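Local coordinates for putative secreted protein (Streptomyces coelicolor A3, PDB 2QF9) that is of unknown function, a putative secreted DUF305 protein of largely helical build whose family is grouped with the ferritin-like proteins, at residues A[47-50]-A[51-55]. Sequence-based numbering, arbitrary orientation.
Sequences AQTQ and ANQRG. With EDO (1,2-ethanediol), chain C.
Ala47 to Gln50 and Ala51 to Gly55 are successive turns of helix 37-63, joined by i to i+4 backbone hydrogen bonds. Ala51 N donates to Ala47 O at 2.9 Å, and Asn52 N donates to Gln48 O at 3.1 Å. Gln53 N donates to Thr49 O at 2.9 Å. Arg54 N to Gln50 O is the shortest of the four, at 2.8 Å.

On one flank, the side chains of Thr49 and Gln53 run side by side and point the same way. Thr49 CG2 touches the amide end of Gln53, 3.5 Å from NE2. With chi1 of Thr49 at -64°, OG1 sits beside the backbone N, where it hydrogen-bonds Asp45 O one turn earlier; the methyl is then anti to that N and faces Gln53. Gln53 CG lies 3.2 Å from Thr49 O, the same oxygen that accepts the backbone bond from Gln53 N. Gln53 OE1 accepts a hydrogen bond from His20 NE2 on helix 8-31.

This helix belongs to a bundle of long helices, in keeping with the ferritin clan. Ala47, Gln50 and Arg54 pack on helix 8-31, while Asn52 and Arg54 also meet Gly55 and Asn52 of the second subunit, respectively.

Gln48 works at this subunit interface. The bend of its chain at chi2 (-79°) goes with NE2 lying by O2 of a 1,2-ethanediol, probably from the crystallisation liquor, to which it donates at 2.6 Å. Ala51 CB lies 3.4 Å from C2 of the diol. Gln48 OE1 accepts from Gln21 NE2 of the second subunit, whose Gln48 NE2 and Tyr28 OH also bond the diol, as does Tyr28 OH of this chain. Both ends of the Gln48 amide are thus held.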
# COMPACT_ATOMS: atom_id res chain seq x y z
N ALA A 47 1.87 -0.60 -7.64
CA ALA A 47 1.25 -1.04 -6.40
C ALA A 47 1.73 -0.20 -5.20
O ALA A 47 0.94 0.24 -4.38
CB ALA A 47 1.52 -2.54 -6.14
N GLN A 48 3.04 -0.01 -5.12
CA GLN A 48 3.64 0.72 -3.99
C GLN A 48 3.15 2.17 -3.95
O GLN A 48 2.73 2.66 -2.89
CB GLN A 48 5.16 0.63 -4.03
CG GLN A 48 5.68 -0.77 -3.66
CD GLN A 48 5.69 -0.98 -2.14
OE1 GLN A 48 6.71 -0.78 -1.49
NE2 GLN A 48 4.55 -1.35 -1.59
N THR A 49 3.19 2.84 -5.10
CA THR A 49 2.82 4.24 -5.17
C THR A 49 1.34 4.43 -4.93
O THR A 49 0.93 5.26 -4.12
CB THR A 49 3.26 4.86 -6.52
OG1 THR A 49 4.68 4.82 -6.58
CG2 THR A 49 2.78 6.33 -6.66
N GLN A 50 0.52 3.62 -5.59
CA GLN A 50 -0.93 3.80 -5.52
C GLN A 50 -1.50 3.37 -4.16
O GLN A 50 -2.38 4.04 -3.62
CB GLN A 50 -1.64 3.18 -6.72
CG GLN A 50 -1.28 3.94 -8.03
CD GLN A 50 -2.33 3.84 -9.12
OE1 GLN A 50 -3.49 3.55 -8.87
NE2 GLN A 50 -1.92 4.11 -10.35
N ALA A 51 -0.96 2.31 -3.56
CA ALA A 51 -1.38 1.94 -2.21
C ALA A 51 -1.02 3.06 -1.24
O ALA A 51 -1.79 3.37 -0.34
CB ALA A 51 -0.73 0.62 -1.76
N ASN A 52 0.16 3.64 -1.42
CA ASN A 52 0.62 4.70 -0.51
C ASN A 52 -0.29 5.92 -0.64
O ASN A 52 -0.80 6.47 0.36
CB ASN A 52 2.07 5.09 -0.79
CG ASN A 52 2.58 6.11 0.20
OD1 ASN A 52 2.59 5.87 1.42
ND2 ASN A 52 3.00 7.26 -0.31
N GLN A 53 -0.53 6.35 -1.89
CA GLN A 53 -1.43 7.48 -2.13
C GLN A 53 -2.86 7.22 -1.65
O GLN A 53 -3.53 8.13 -1.12
CB GLN A 53 -1.41 7.87 -3.60
CG GLN A 53 -0.05 8.35 -4.08
CD GLN A 53 -0.02 8.65 -5.57
OE1 GLN A 53 -0.93 8.27 -6.30
NE2 GLN A 53 1.04 9.31 -6.02
N ARG A 54 -3.34 5.98 -1.84
CA ARG A 54 -4.63 5.60 -1.29
C ARG A 54 -4.67 5.80 0.24
O ARG A 54 -5.63 6.38 0.76
CB ARG A 54 -4.99 4.18 -1.68
CG ARG A 54 -6.32 3.74 -1.12
CD ARG A 54 -6.74 2.40 -1.70
NE ARG A 54 -7.98 1.92 -1.08
CZ ARG A 54 -8.03 1.18 0.02
NH1 ARG A 54 -6.91 0.87 0.68
NH2 ARG A 54 -9.20 0.77 0.48
N GLY A 55 -3.63 5.31 0.94
CA GLY A 55 -3.52 5.54 2.39
C GLY A 55 -3.53 7.02 2.76
O GLY A 55 -4.18 7.41 3.73
C1 EDO C . 1.10 -3.16 -0.60
O1 EDO C . 0.19 -4.13 -1.10
C2 EDO C . 1.33 -2.13 -1.69
O2 EDO C . 2.42 -2.54 -2.50